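Long-range contact in uncharacterized protein (Bacteroides dorei DSM 17855, PDB 5TGF), which is a putative serine hydrolase of the beta-lactamase family, binds calcium, and probably cleaves an amide or ester bond in a substrate not yet identified: residues I175-F186 against G202-F213. Numbering follows the deposited sequence.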
loop_
_atom_site.group_PDB
_atom_site.type_symbol
_atom_site.label_atom_id
_atom_site.label_comp_id
_atom_site.label_asym_id
_atom_site.label_seq_id
_atom_site.Cartn_x
_atom_site.Cartn_y
_atom_site.Cartn_z
ATOM N N ILE A 175 -7.424 4.884 12.478
ATOM C CA ILE A 175 -6.201 5.410 11.922
ATOM C C ILE A 175 -6.262 6.921 11.665
ATOM O O ILE A 175 -5.375 7.667 12.106
ATOM C CB ILE A 175 -5.805 4.654 10.631
ATOM C CG1 ILE A 175 -5.671 3.129 10.866
ATOM C CG2 ILE A 175 -4.555 5.252 9.999
ATOM C CD1 ILE A 175 -4.529 2.691 11.760
ATOM N N ALA A 176 -7.238 7.387 10.884
ATOM C CA ALA A 176 -7.215 8.784 10.422
ATOM C C ALA A 176 -7.426 9.805 11.566
ATOM O O ALA A 176 -6.645 10.743 11.717
ATOM C CB ALA A 176 -8.225 9.022 9.314
ATOM N N ALA A 177 -8.482 9.621 12.349
ATOM C CA ALA A 177 -8.736 10.527 13.471
ATOM C C ALA A 177 -7.597 10.580 14.521
ATOM O O ALA A 177 -7.115 11.649 14.813
ATOM C CB ALA A 177 -10.072 10.215 14.108
ATOM N N PRO A 178 -7.100 9.429 15.004
ATOM C CA PRO A 178 -6.010 9.484 15.990
ATOM C C PRO A 178 -4.713 10.092 15.474
ATOM O O PRO A 178 -3.972 10.706 16.248
ATOM C CB PRO A 178 -5.779 8.028 16.351
ATOM C CG PRO A 178 -6.989 7.301 15.929
ATOM C CD PRO A 178 -7.592 8.060 14.806
ATOM N N LEU A 179 -4.487 10.014 14.166
ATOM C CA LEU A 179 -3.311 10.640 13.534
ATOM C C LEU A 179 -3.537 12.065 13.017
ATOM O O LEU A 179 -2.611 12.707 12.536
ATOM C CB LEU A 179 -2.781 9.758 12.394
ATOM C CG LEU A 179 -2.194 8.423 12.863
ATOM C CD1 LEU A 179 -1.748 7.577 11.687
ATOM C CD2 LEU A 179 -1.061 8.591 13.867
ATOM N N GLY A 180 -4.774 12.548 13.045
ATOM C CA GLY A 180 -5.086 13.846 12.503
ATOM C C GLY A 180 -5.039 13.923 10.981
ATOM O O GLY A 180 -4.768 14.988 10.414
HETATM N N MSE A 181 -5.309 12.796 10.312
HETATM C CA MSE A 181 -5.471 12.786 8.868
HETATM C C MSE A 181 -6.881 13.303 8.580
HETATM O O MSE A 181 -7.850 12.643 8.918
HETATM C CB MSE A 181 -5.289 11.372 8.311
HETATM C CG MSE A 181 -3.844 10.856 8.464
HETATM SE SE MSE A 181 -3.873 8.907 8.131
HETATM C CE MSE A 181 -3.990 8.897 6.179
ATOM N N THR A 182 -7.017 14.464 7.971
ATOM C CA THR A 182 -8.375 15.054 7.839
ATOM C C THR A 182 -8.954 15.100 6.454
ATOM O O THR A 182 -10.110 15.524 6.293
ATOM C CB THR A 182 -8.424 16.479 8.410
ATOM O OG1 THR A 182 -7.420 17.259 7.784
ATOM C CG2 THR A 182 -8.208 16.415 9.937
ATOM N N HIS A 183 -8.207 14.667 5.446
ATOM C CA HIS A 183 -8.710 14.716 4.088
ATOM C C HIS A 183 -8.523 13.379 3.363
ATOM O O HIS A 183 -8.237 13.375 2.179
ATOM C CB HIS A 183 -7.976 15.827 3.315
ATOM C CG HIS A 183 -8.178 17.194 3.888
ATOM N ND1 HIS A 183 -7.212 17.838 4.627
ATOM C CD2 HIS A 183 -9.249 18.024 3.863
ATOM C CE1 HIS A 183 -7.676 19.013 5.027
ATOM N NE2 HIS A 183 -8.914 19.139 4.595
ATOM N N SER A 184 -8.609 12.267 4.079
ATOM C CA SER A 184 -8.424 10.957 3.480
ATOM C C SER A 184 -9.685 10.105 3.521
ATOM O O SER A 184 -10.455 10.183 4.479
ATOM C CB SER A 184 -7.284 10.217 4.173
ATOM O OG SER A 184 -6.072 10.907 3.985
ATOM N N HIS A 185 -9.889 9.263 2.506
ATOM C CA HIS A 185 -10.963 8.257 2.538
ATOM C C HIS A 185 -10.755 7.177 1.473
ATOM O O HIS A 185 -10.176 7.454 0.416
ATOM C CB HIS A 185 -12.341 8.879 2.326
ATOM C CG HIS A 185 -12.417 9.847 1.199
ATOM N ND1 HIS A 185 -12.524 9.452 -0.116
ATOM C CD2 HIS A 185 -12.375 11.198 1.183
ATOM C CE1 HIS A 185 -12.578 10.517 -0.890
ATOM N NE2 HIS A 185 -12.439 11.588 -0.134
ATOM N N PHE A 186 -11.198 5.961 1.781
ATOM C CA PHE A 186 -11.242 4.828 0.831
ATOM C C PHE A 186 -12.537 4.766 0.034
ATOM O O PHE A 186 -12.562 4.205 -1.059
ATOM C CB PHE A 186 -11.075 3.511 1.595
ATOM C CG PHE A 186 -9.669 3.245 2.073
ATOM C CD1 PHE A 186 -8.747 2.598 1.253
ATOM C CD2 PHE A 186 -9.265 3.626 3.359
ATOM C CE1 PHE A 186 -7.476 2.272 1.742
ATOM C CE2 PHE A 186 -7.991 3.321 3.829
ATOM C CZ PHE A 186 -7.095 2.665 3.019
ATOM N N GLY A 202 -8.674 2.318 -3.689
ATOM C CA GLY A 202 -9.649 3.378 -3.508
ATOM C C GLY A 202 -9.196 4.661 -2.831
ATOM O O GLY A 202 -9.909 5.676 -2.901
ATOM N N LEU A 203 -8.058 4.608 -2.136
ATOM C CA LEU A 203 -7.638 5.682 -1.235
ATOM C C LEU A 203 -7.442 7.024 -1.947
ATOM O O LEU A 203 -6.747 7.133 -2.991
ATOM C CB LEU A 203 -6.353 5.296 -0.472
ATOM C CG LEU A 203 -5.890 6.371 0.527
ATOM C CD1 LEU A 203 -6.893 6.554 1.665
ATOM C CD2 LEU A 203 -4.544 6.035 1.138
ATOM N N CYS A 204 -8.134 8.023 -1.417
ATOM C CA CYS A 204 -7.910 9.426 -1.735
ATOM C C CYS A 204 -7.236 10.065 -0.509
ATOM O O CYS A 204 -7.719 9.872 0.600
ATOM C CB CYS A 204 -9.253 10.090 -2.005
ATOM S SG CYS A 204 -9.129 11.757 -2.697
ATOM N N THR A 205 -6.114 10.764 -0.711
ATOM C CA THR A 205 -5.349 11.330 0.393
ATOM C C THR A 205 -4.561 12.582 -0.032
ATOM O O THR A 205 -4.743 13.111 -1.106
ATOM C CB THR A 205 -4.451 10.260 1.035
ATOM O OG1 THR A 205 -3.997 10.680 2.336
ATOM C CG2 THR A 205 -3.285 9.900 0.166
ATOM N N THR A 206 -3.765 13.099 0.887
ATOM C CA THR A 206 -2.937 14.279 0.622
ATOM C C THR A 206 -1.520 13.965 1.064
ATOM O O THR A 206 -1.299 13.028 1.839
ATOM C CB THR A 206 -3.456 15.492 1.406
ATOM O OG1 THR A 206 -3.380 15.215 2.807
ATOM C CG2 THR A 206 -4.917 15.798 1.070
ATOM N N LEU A 207 -0.575 14.813 0.676
ATOM C CA LEU A 207 0.778 14.705 1.178
ATOM C C LEU A 207 0.810 14.795 2.708
ATOM O O LEU A 207 1.429 13.927 3.349
ATOM C CB LEU A 207 1.668 15.795 0.604
ATOM C CG LEU A 207 3.112 15.812 1.145
ATOM C CD1 LEU A 207 3.849 14.562 0.674
ATOM C CD2 LEU A 207 3.868 17.078 0.776
ATOM N N ASN A 208 0.103 15.785 3.287
ATOM C CA ASN A 208 0.154 16.014 4.731
ATOM C C ASN A 208 -0.462 14.849 5.492
ATOM O O ASN A 208 0.113 14.398 6.467
ATOM C CB ASN A 208 -0.528 17.342 5.120
ATOM C CG ASN A 208 0.256 18.561 4.654
ATOM O OD1 ASN A 208 1.464 18.481 4.393
ATOM N ND2 ASN A 208 -0.443 19.692 4.485
ATOM N N ASP A 209 -1.583 14.314 5.004
ATOM C CA ASP A 209 -2.208 13.165 5.635
ATOM C C ASP A 209 -1.296 11.941 5.610
ATOM O O ASP A 209 -1.105 11.289 6.635
ATOM C CB ASP A 209 -3.539 12.830 4.981
ATOM C CG ASP A 209 -4.671 13.693 5.489
ATOM O OD1 ASP A 209 -4.424 14.692 6.236
ATOM O OD2 ASP A 209 -5.813 13.343 5.143
ATOM N N TYR A 210 -0.748 11.597 4.443
ATOM C CA TYR A 210 -0.037 10.327 4.335
ATOM C C TYR A 210 1.311 10.366 5.078
ATOM O O TYR A 210 1.770 9.361 5.615
ATOM C CB TYR A 210 0.182 9.955 2.843
ATOM C CG TYR A 210 0.352 8.480 2.586
ATOM C CD1 TYR A 210 1.546 7.834 2.885
ATOM C CD2 TYR A 210 -0.655 7.727 1.987
ATOM C CE1 TYR A 210 1.729 6.497 2.597
ATOM C CE2 TYR A 210 -0.491 6.368 1.759
ATOM C CZ TYR A 210 0.692 5.759 2.065
ATOM O OH TYR A 210 0.844 4.409 1.872
ATOM N N ILE A 211 1.924 11.540 5.141
ATOM C CA ILE A 211 3.140 11.705 5.943
ATOM C C ILE A 211 2.868 11.385 7.428
ATOM O O ILE A 211 3.725 10.830 8.093
ATOM C CB ILE A 211 3.723 13.134 5.737
ATOM C CG1 ILE A 211 4.534 13.182 4.429
ATOM C CG2 ILE A 211 4.662 13.552 6.866
ATOM C CD1 ILE A 211 5.864 12.413 4.478
ATOM N N ARG A 212 1.695 11.757 7.945
ATOM C CA ARG A 212 1.335 11.397 9.333
ATOM C C ARG A 212 1.265 9.905 9.544
ATOM O O ARG A 212 1.751 9.379 10.576
ATOM C CB ARG A 212 0.008 12.044 9.785
ATOM C CG ARG A 212 0.025 13.566 9.793
ATOM C CD ARG A 212 -1.390 14.122 9.800
ATOM N NE ARG A 212 -1.364 15.571 9.902
ATOM C CZ ARG A 212 -1.427 16.244 11.039
ATOM N NH1 ARG A 212 -1.601 15.616 12.179
ATOM N NH2 ARG A 212 -1.338 17.553 11.023
ATOM N N PHE A 213 0.673 9.207 8.570
ATOM C CA PHE A 213 0.626 7.755 8.561
ATOM C C PHE A 213 2.025 7.112 8.590
ATOM O O PHE A 213 2.270 6.218 9.391
ATOM C CB PHE A 213 -0.132 7.259 7.297
ATOM C CG PHE A 213 -0.100 5.768 7.129
ATOM C CD1 PHE A 213 -0.854 4.950 7.943
ATOM C CD2 PHE A 213 0.773 5.171 6.216
ATOM C CE1 PHE A 213 -0.787 3.568 7.832
ATOM C CE2 PHE A 213 0.848 3.780 6.091
ATOM C CZ PHE A 213 0.066 2.973 6.907
HETATM O O HOH W 1 -4.271 17.325 4.207
HETATM O O HOH W 2 -12.113 7.295 -2.108
#
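CG of Asp209 stands anti to its carbonyl carbon, beside the backbone N (chi1 -82°), and OG of Ser184 is likewise placed (chi1 -63°); as Asp209 CB faces 175-186, the carboxylate meets the loop after helix 167-179 at 182-184. Asp209 OD2 takes two hydrogen bonds: its syn lone pair receives His183 N at 2.8 Å, its anti lone pair Ser184 OG at 2.7 Å. Thr182 N reaches OD1 at 3.1 Å from outside the carboxylate plane, so three donors fix the rotation of this buried acid. Thr205 OG1 donates to Ser184 OG (2.7 Å), giving a relay to Asp209 OD2. Met181 packs its CG and SE along the backbone of Asp209, while Arg212, extended from CG to NE, holds Leu179 O through NH1 (3.1 Å) nearly in its guanidinium plane; Gly180 O sits over one face. Leu203 CD1 lies 4.0 Å from the Phe186 ring centroid, 8° off the normal, a CH-pi contact. Thr206 OG1 accepts from Asp209 N, an N-cap bond. A Schellman motif ends helix 167-179 at Gly180; the Asp209 carboxylate, Arg212 NH1 and a single antiparallel hydrogen-bonded pair, His185-Cys204 (His185 N to Cys204 O 3.0 Å), beside the small sheet of strands 54-55 and 204-205, join the segments within a beta-lactamase-type fold.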